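Local coordinates for protein putative hydrolase (Bacteroides ovatus, PDB 4HBS) that is probably a hydrolase built as a five-bladed beta-propeller, though its substrate and reaction are unknown, at residues R367-D378 with F394-W405. Residues are numbered along the deposited sequence; the frame is centred on the assembly and turned at random.
Sequences RTGELVISTNTD and FYRPYFYRVFNW
Glu-370 meets Arg-401 and Phe-403 through its torsions: with CG set between the backbone N and the carbonyl carbon (chi1 72°), the chain bends at chi2 (-87°) and turns the carboxylate along the Phe-403 ring. CB lies over the centre of that ring, 3.5 Å from the Phe-403 centroid, as a CH-pi contact. Arg-401 NH1 reaches Glu-370 OE2 at 2.9 Å in a salt bridge, in the guanidinium plane but from above the carboxylate plane. The Arg-401 guanidinium is sandwiched, with Val-372 CG2 on one face and the stacked guanidinium of Arg-367 on the other, centres 3.7 Å apart; Asp-42 forms a salt bridge with Arg-401 NE. Glu-370 OE1 takes both Thr-368 N and Thr-368 OG1, tying down the turn that leads into strand 371-377. That strand pairs antiparallel with 399-403, Leu-371 and Ile-373 each exchanging two backbone bonds with Val-402 and Tyr-400. At the Glu-370 end, Trp-405 NE1 donates to Gly-369 O at 3.2 Å, nearly straight, while Leu-371 CG packs over the indole's five-membered ring. At the far end Thr-377 OG1 donates to Phe-394 O (2.7 Å). Nearer the middle, a water joins Thr-375 OG1 to Tyr-400 OH. An alanine in place of Glu-370 would probably leave Arg-401 NH1 without its carboxylate partner and the Thr-368 amide and hydroxyl without their acceptor. The pairing lies inside an antiparallel blade of the propeller, between strands 38-42 and 356-361; Glu-370 and Asp-42 both pair with Arg-401, which probably helps balance the charge of the stacked pair.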
ATOM      1  N   ARG A 367       1.422 -17.643   0.491  1.00 47.69           N
ATOM      2  CA  ARG A 367       2.038 -18.944   0.263  1.00 48.35           C
ATOM      3  C   ARG A 367       1.004 -20.028  -0.122  1.00 56.02           C
ATOM      4  O   ARG A 367       1.339 -20.902  -0.924  1.00 57.50           O
ATOM      5  CB  ARG A 367       2.841 -19.390   1.503  1.00 44.10           C
ATOM      6  CG  ARG A 367       4.162 -18.625   1.676  1.00 45.45           C
ATOM      7  CD  ARG A 367       4.931 -19.069   2.902  1.00 51.70           C
ATOM      8  NE  ARG A 367       4.734 -18.179   4.068  1.00 58.56           N
ATOM      9  CZ  ARG A 367       5.671 -17.411   4.647  1.00 66.96           C
ATOM     10  NH1 ARG A 367       6.915 -17.387   4.173  1.00 39.52           N
ATOM     11  NH2 ARG A 367       5.366 -16.662   5.705  1.00 61.53           N
ATOM     12  N   THR A 368      -0.227 -19.987   0.447  1.00 52.99           N
ATOM     13  CA  THR A 368      -1.269 -21.009   0.201  1.00 53.88           C
ATOM     14  C   THR A 368      -2.705 -20.451  -0.057  1.00 57.64           C
ATOM     15  O   THR A 368      -3.650 -21.239  -0.062  1.00 58.06           O
ATOM     16  CB  THR A 368      -1.340 -21.942   1.420  1.00 59.23           C
ATOM     17  OG1 THR A 368      -1.959 -21.246   2.517  1.00 56.75           O
ATOM     18  CG2 THR A 368       0.032 -22.478   1.830  1.00 57.76           C
ATOM     19  N   GLY A 369      -2.855 -19.146  -0.294  1.00 53.25           N
ATOM     20  CA  GLY A 369      -4.164 -18.532  -0.518  1.00 52.91           C
ATOM     21  C   GLY A 369      -4.634 -17.642   0.614  1.00 56.24           C
ATOM     22  O   GLY A 369      -5.644 -16.952   0.465  1.00 55.52           O
ATOM     23  N   GLU A 370      -3.898 -17.647   1.762  1.00 52.29           N
ATOM     24  CA  GLU A 370      -4.182 -16.800   2.926  1.00 50.89           C
ATOM     25  C   GLU A 370      -4.064 -15.335   2.545  1.00 54.46           C
ATOM     26  O   GLU A 370      -3.362 -15.019   1.586  1.00 54.69           O
ATOM     27  CB  GLU A 370      -3.200 -17.133   4.109  1.00 51.74           C
ATOM     28  CG  GLU A 370      -1.731 -16.688   3.984  1.00 57.63           C
ATOM     29  CD  GLU A 370      -0.775 -17.631   3.278  1.00 73.43           C
ATOM     30  OE1 GLU A 370      -1.238 -18.398   2.405  1.00 69.03           O
ATOM     31  OE2 GLU A 370       0.442 -17.597   3.584  1.00 59.01           O
ATOM     32  N   LEU A 371      -4.714 -14.436   3.279  1.00 50.55           N
ATOM     33  CA  LEU A 371      -4.546 -13.011   2.986  1.00 49.87           C
ATOM     34  C   LEU A 371      -3.294 -12.555   3.657  1.00 53.75           C
ATOM     35  O   LEU A 371      -3.093 -12.941   4.796  1.00 53.90           O
ATOM     36  CB  LEU A 371      -5.722 -12.168   3.482  1.00 49.45           C
ATOM     37  CG  LEU A 371      -7.064 -12.497   2.888  1.00 55.08           C
ATOM     38  CD1 LEU A 371      -8.171 -11.946   3.747  1.00 55.50           C
ATOM     39  CD2 LEU A 371      -7.195 -11.979   1.483  1.00 56.37           C
ATOM     40  N   VAL A 372      -2.436 -11.773   2.976  1.00 49.76           N
ATOM     41  CA  VAL A 372      -1.231 -11.219   3.600  1.00 48.44           C
ATOM     42  C   VAL A 372      -1.473  -9.723   3.675  1.00 52.44           C
ATOM     43  O   VAL A 372      -1.560  -9.067   2.642  1.00 53.40           O
ATOM     44  CB  VAL A 372       0.071 -11.589   2.878  1.00 51.86           C
ATOM     45  CG1 VAL A 372       1.284 -11.161   3.709  1.00 50.99           C
ATOM     46  CG2 VAL A 372       0.114 -13.080   2.595  1.00 52.68           C
ATOM     47  N   ILE A 373      -1.684  -9.209   4.891  1.00 47.36           N
ATOM     48  CA  ILE A 373      -2.033  -7.818   5.155  1.00 45.85           C
ATOM     49  C   ILE A 373      -0.882  -7.111   5.868  1.00 49.60           C
ATOM     50  O   ILE A 373      -0.155  -7.740   6.634  1.00 50.03           O
ATOM     51  CB  ILE A 373      -3.344  -7.794   6.005  1.00 48.54           C
ATOM     52  CG1 ILE A 373      -4.538  -8.327   5.177  1.00 49.06           C
ATOM     53  CG2 ILE A 373      -3.658  -6.400   6.543  1.00 48.15           C
ATOM     54  CD1 ILE A 373      -5.642  -8.858   5.973  1.00 49.67           C
ATOM     55  N   SER A 374      -0.723  -5.810   5.624  1.00 44.52           N
ATOM     56  CA  SER A 374       0.309  -5.005   6.269  1.00 43.27           C
ATOM     57  C   SER A 374      -0.272  -3.662   6.632  1.00 48.01           C
ATOM     58  O   SER A 374      -1.048  -3.112   5.856  1.00 48.16           O
ATOM     59  CB  SER A 374       1.526  -4.835   5.360  1.00 45.27           C
ATOM     60  OG  SER A 374       1.366  -3.810   4.391  1.00 47.21           O
ATOM     61  N   THR A 375       0.095  -3.130   7.801  1.00 44.26           N
ATOM     62  CA  THR A 375      -0.367  -1.828   8.259  1.00 43.02           C
ATOM     63  C   THR A 375       0.729  -0.798   8.137  1.00 47.66           C
ATOM     64  O   THR A 375       1.837  -1.100   7.718  1.00 48.18           O
ATOM     65  CB  THR A 375      -0.768  -1.917   9.730  1.00 48.84           C
ATOM     66  OG1 THR A 375       0.384  -2.222  10.525  1.00 48.24           O
ATOM     67  CG2 THR A 375      -1.866  -2.898   9.974  1.00 47.97           C
ATOM     68  N   ASN A 376       0.381   0.434   8.449  1.00 43.56           N
ATOM     69  CA  ASN A 376       1.266   1.568   8.645  1.00 42.22           C
ATOM     70  C   ASN A 376       0.820   2.139   9.965  1.00 46.16           C
ATOM     71  O   ASN A 376      -0.386   2.130  10.211  1.00 44.57           O
ATOM     72  CB  ASN A 376       1.149   2.616   7.526  1.00 38.88           C
ATOM     73  CG  ASN A 376       1.679   2.284   6.152  1.00 55.68           C
ATOM     74  OD1 ASN A 376       1.520   3.100   5.237  1.00 50.57           O
ATOM     75  ND2 ASN A 376       2.341   1.138   5.933  1.00 44.81           N
ATOM     76  N   THR A 377       1.748   2.590  10.834  1.00 43.77           N
ATOM     77  CA  THR A 377       1.382   3.179  12.123  1.00 43.39           C
ATOM     78  C   THR A 377       2.133   4.465  12.305  1.00 47.33           C
ATOM     79  O   THR A 377       3.105   4.721  11.607  1.00 47.75           O
ATOM     80  CB  THR A 377       1.551   2.194  13.276  1.00 51.40           C
ATOM     81  OG1 THR A 377       2.735   1.428  13.075  1.00 53.04           O
ATOM     82  CG2 THR A 377       0.354   1.268  13.396  1.00 49.09           C
ATOM     83  N   ASP A 378       1.642   5.280  13.235  1.00 43.66           N
ATOM     84  CA  ASP A 378       2.022   6.669  13.528  1.00 43.02           C
ATOM     85  C   ASP A 378       2.128   6.919  15.013  1.00 48.07           C
ATOM     86  O   ASP A 378       1.292   6.390  15.748  1.00 47.62           O
ATOM     87  CB  ASP A 378       0.793   7.525  13.076  1.00 44.84           C
ATOM     88  CG  ASP A 378       0.942   8.610  12.076  1.00 60.81           C
ATOM     89  OD1 ASP A 378       1.871   8.535  11.258  1.00 65.53           O
ATOM     90  OD2 ASP A 378       0.035   9.454  12.000  1.00 64.84           O
ATOM     91  N   PHE A 394       7.686   2.824  15.585  1.00 36.85           N
ATOM     92  CA  PHE A 394       6.345   3.388  15.459  1.00 35.18           C
ATOM     93  C   PHE A 394       5.993   3.413  13.995  1.00 41.63           C
ATOM     94  O   PHE A 394       4.916   2.987  13.582  1.00 41.50           O
ATOM     95  CB  PHE A 394       6.286   4.819  16.021  1.00 36.01           C
ATOM     96  CG  PHE A 394       6.239   4.899  17.524  1.00 36.54           C
ATOM     97  CD1 PHE A 394       5.143   4.413  18.228  1.00 38.81           C
ATOM     98  CD2 PHE A 394       7.251   5.528  18.231  1.00 37.91           C
ATOM     99  CE1 PHE A 394       5.052   4.574  19.608  1.00 39.90           C
ATOM    100  CE2 PHE A 394       7.189   5.633  19.621  1.00 41.80           C
ATOM    101  CZ  PHE A 394       6.088   5.156  20.302  1.00 39.85           C
ATOM    102  N   TYR A 395       6.933   3.925  13.202  1.00 39.73           N
ATOM    103  CA  TYR A 395       6.784   4.163  11.795  1.00 39.00           C
ATOM    104  C   TYR A 395       7.390   3.078  10.895  1.00 44.44           C
ATOM    105  O   TYR A 395       8.366   3.309  10.185  1.00 45.35           O
ATOM    106  CB  TYR A 395       7.426   5.499  11.513  1.00 40.54           C
ATOM    107  CG  TYR A 395       6.964   6.113  10.230  1.00 42.77           C
ATOM    108  CD1 TYR A 395       5.649   6.527  10.069  1.00 43.86           C
ATOM    109  CD2 TYR A 395       7.848   6.320   9.182  1.00 44.30           C
ATOM    110  CE1 TYR A 395       5.215   7.095   8.889  1.00 44.12           C
ATOM    111  CE2 TYR A 395       7.433   6.913   8.005  1.00 45.48           C
ATOM    112  CZ  TYR A 395       6.115   7.316   7.866  1.00 52.58           C
ATOM    113  OH  TYR A 395       5.685   7.943   6.736  1.00 54.98           O
ATOM    114  N   ARG A 396       6.743   1.928  10.856  1.00 40.74           N
ATOM    115  CA  ARG A 396       7.143   0.825   9.988  1.00 40.42           C
ATOM    116  C   ARG A 396       5.982  -0.135   9.853  1.00 45.37           C
ATOM    117  O   ARG A 396       5.075  -0.130  10.713  1.00 45.81           O
ATOM    118  CB  ARG A 396       8.425   0.108  10.475  1.00 38.94           C
ATOM    119  CG  ARG A 396       8.576  -0.035  11.959  1.00 44.56           C
ATOM    120  CD  ARG A 396       7.785  -1.193  12.501  1.00 45.82           C
ATOM    121  NE  ARG A 396       8.675  -2.285  12.879  1.00 47.59           N
ATOM    122  CZ  ARG A 396       8.847  -3.434  12.222  1.00 60.77           C
ATOM    123  NH1 ARG A 396       8.148  -3.699  11.124  1.00 41.95           N
ATOM    124  NH2 ARG A 396       9.700  -4.337  12.674  1.00 56.06           N
ATOM    125  N   PRO A 397       5.954  -0.952   8.767  1.00 40.63           N
ATOM    126  CA  PRO A 397       4.832  -1.866   8.603  1.00 39.37           C
ATOM    127  C   PRO A 397       4.890  -3.049   9.537  1.00 40.55           C
ATOM    128  O   PRO A 397       5.956  -3.468   9.958  1.00 40.02           O
ATOM    129  CB  PRO A 397       4.941  -2.308   7.144  1.00 41.58           C
ATOM    130  CG  PRO A 397       6.353  -2.149   6.799  1.00 46.40           C
ATOM    131  CD  PRO A 397       6.922  -1.082   7.658  1.00 41.93           C
ATOM    132  N   TYR A 398       3.729  -3.557   9.877  1.00 36.27           N
ATOM    133  CA  TYR A 398       3.567  -4.759  10.681  1.00 36.19           C
ATOM    134  C   TYR A 398       2.724  -5.680   9.823  1.00 40.48           C
ATOM    135  O   TYR A 398       1.781  -5.202   9.196  1.00 39.65           O
ATOM    136  CB  TYR A 398       2.940  -4.426  12.034  1.00 36.32           C
ATOM    137  CG  TYR A 398       3.942  -3.806  12.977  1.00 36.91           C
ATOM    138  CD1 TYR A 398       4.962  -4.569  13.544  1.00 38.89           C
ATOM    139  CD2 TYR A 398       3.899  -2.448  13.282  1.00 37.00           C
ATOM    140  CE1 TYR A 398       5.879  -4.010  14.433  1.00 37.85           C
ATOM    141  CE2 TYR A 398       4.822  -1.875  14.163  1.00 37.87           C
ATOM    142  CZ  TYR A 398       5.793  -2.669  14.755  1.00 45.37           C
ATOM    143  OH  TYR A 398       6.716  -2.131  15.613  1.00 48.23           O
ATOM    144  N   PHE A 399       3.120  -6.955   9.699  1.00 37.16           N
ATOM    145  CA  PHE A 399       2.470  -7.903   8.807  1.00 37.39           C
ATOM    146  C   PHE A 399       1.578  -8.925   9.537  1.00 41.48           C
ATOM    147  O   PHE A 399       1.868  -9.337  10.666  1.00 40.06           O
ATOM    148  CB  PHE A 399       3.541  -8.623   7.991  1.00 39.69           C
ATOM    149  CG  PHE A 399       4.314  -7.668   7.117  1.00 40.70           C
ATOM    150  CD1 PHE A 399       5.375  -6.928   7.635  1.00 42.49           C
ATOM    151  CD2 PHE A 399       3.933  -7.439   5.803  1.00 42.67           C
ATOM    152  CE1 PHE A 399       6.091  -6.050   6.833  1.00 42.34           C
ATOM    153  CE2 PHE A 399       4.637  -6.534   5.007  1.00 44.80           C
ATOM    154  CZ  PHE A 399       5.717  -5.855   5.528  1.00 42.30           C
ATOM    155  N   TYR A 400       0.476  -9.316   8.865  1.00 39.24           N
ATOM    156  CA  TYR A 400      -0.493 -10.302   9.358  1.00 39.94           C
ATOM    157  C   TYR A 400      -0.874 -11.267   8.251  1.00 43.70           C
ATOM    158  O   TYR A 400      -0.839 -10.893   7.092  1.00 43.37           O
ATOM    159  CB  TYR A 400      -1.782  -9.613   9.878  1.00 40.71           C
ATOM    160  CG  TYR A 400      -1.517  -8.575  10.936  1.00 41.81           C
ATOM    161  CD1 TYR A 400      -1.110  -7.289  10.592  1.00 42.88           C
ATOM    162  CD2 TYR A 400      -1.628  -8.884  12.286  1.00 42.64           C
ATOM    163  CE1 TYR A 400      -0.818  -6.342  11.563  1.00 43.58           C
ATOM    164  CE2 TYR A 400      -1.311  -7.949  13.270  1.00 42.97           C
ATOM    165  CZ  TYR A 400      -0.914  -6.676  12.903  1.00 50.32           C
ATOM    166  OH  TYR A 400      -0.576  -5.767  13.875  1.00 53.21           O
ATOM    167  N   ARG A 401      -1.267 -12.486   8.603  1.00 40.53           N
ATOM    168  CA  ARG A 401      -1.779 -13.482   7.654  1.00 40.46           C
ATOM    169  C   ARG A 401      -3.122 -13.966   8.185  1.00 44.92           C
ATOM    170  O   ARG A 401      -3.235 -14.228   9.390  1.00 45.09           O
ATOM    171  CB  ARG A 401      -0.813 -14.650   7.466  1.00 38.91           C
ATOM    172  CG  ARG A 401       0.578 -14.219   7.038  1.00 44.50           C
ATOM    173  CD  ARG A 401       1.170 -15.080   5.943  1.00 48.65           C
ATOM    174  NE  ARG A 401       2.452 -14.522   5.497  1.00 50.49           N
ATOM    175  CZ  ARG A 401       3.046 -14.766   4.328  1.00 65.11           C
ATOM    176  NH1 ARG A 401       2.486 -15.588   3.442  1.00 55.45           N
ATOM    177  NH2 ARG A 401       4.208 -14.192   4.036  1.00 49.94           N
ATOM    178  N   VAL A 402      -4.150 -14.002   7.325  1.00 40.54           N
ATOM    179  CA  VAL A 402      -5.488 -14.454   7.691  1.00 40.54           C
ATOM    180  C   VAL A 402      -5.747 -15.730   6.926  1.00 47.93           C
ATOM    181  O   VAL A 402      -5.778 -15.706   5.694  1.00 46.51           O
ATOM    182  CB  VAL A 402      -6.589 -13.394   7.411  1.00 43.15           C
ATOM    183  CG1 VAL A 402      -7.927 -13.822   8.003  1.00 43.23           C
ATOM    184  CG2 VAL A 402      -6.188 -12.021   7.940  1.00 41.82           C
ATOM    185  N   PHE A 403      -5.910 -16.850   7.642  1.00 48.79           N
ATOM    186  CA  PHE A 403      -6.227 -18.138   7.021  1.00 51.20           C
ATOM    187  C   PHE A 403      -7.698 -18.440   7.210  1.00 58.18           C
ATOM    188  O   PHE A 403      -8.267 -18.150   8.270  1.00 58.73           O
ATOM    189  CB  PHE A 403      -5.394 -19.256   7.612  1.00 53.92           C
ATOM    190  CG  PHE A 403      -3.936 -19.163   7.267  1.00 55.46           C
ATOM    191  CD1 PHE A 403      -3.113 -18.249   7.909  1.00 57.30           C
ATOM    192  CD2 PHE A 403      -3.363 -20.047   6.361  1.00 58.45           C
ATOM    193  CE1 PHE A 403      -1.756 -18.190   7.621  1.00 58.33           C
ATOM    194  CE2 PHE A 403      -2.004 -19.989   6.074  1.00 61.24           C
ATOM    195  CZ  PHE A 403      -1.209 -19.056   6.699  1.00 58.66           C
ATOM    196  N   ASN A 404      -8.321 -19.006   6.181  1.00 55.94           N
ATOM    197  CA  ASN A 404      -9.723 -19.378   6.206  1.00 56.79           C
ATOM    198  C   ASN A 404     -10.656 -18.126   6.292  1.00 61.29           C
ATOM    199  O   ASN A 404     -11.772 -18.219   6.802  1.00 62.13           O
ATOM    200  CB  ASN A 404      -9.977 -20.379   7.352  1.00 56.47           C
ATOM    201  CG  ASN A 404     -11.066 -21.384   7.090  1.00 78.06           C
ATOM    202  OD1 ASN A 404     -11.420 -21.690   5.940  1.00 71.24           O
ATOM    203  ND2 ASN A 404     -11.623 -21.935   8.158  1.00 69.92           N
ATOM    204  N   TRP A 405     -10.194 -16.973   5.741  1.00 57.33           N
ATOM    205  CA  TRP A 405     -10.970 -15.715   5.619  1.00 56.82           C
ATOM    206  C   TRP A 405     -12.296 -15.940   4.856  1.00 63.14           C
ATOM    207  O   TRP A 405     -13.285 -15.267   5.129  1.00 63.51           O
ATOM    208  CB  TRP A 405     -10.146 -14.623   4.902  1.00 54.38           C
ATOM    209  CG  TRP A 405      -9.600 -15.028   3.560  1.00 56.11           C
ATOM    210  CD1 TRP A 405      -8.418 -15.662   3.313  1.00 58.97           C
ATOM    211  CD2 TRP A 405     -10.269 -14.925   2.297  1.00 56.98           C
ATOM    212  NE1 TRP A 405      -8.298 -15.936   1.973  1.00 58.83           N
ATOM    213  CE2 TRP A 405      -9.429 -15.514   1.329  1.00 60.89           C
ATOM    214  CE3 TRP A 405     -11.515 -14.422   1.893  1.00 58.96           C
ATOM    215  CZ2 TRP A 405      -9.774 -15.568  -0.023  1.00 61.35           C
ATOM    216  CZ3 TRP A 405     -11.868 -14.506   0.559  1.00 61.40           C
ATOM    217  CH2 TRP A 405     -11.004 -15.075  -0.383  1.00 62.37           C
TER
HETATM  218  O   HOH W   1      -0.501  -3.056  13.260  1.00 45.63           O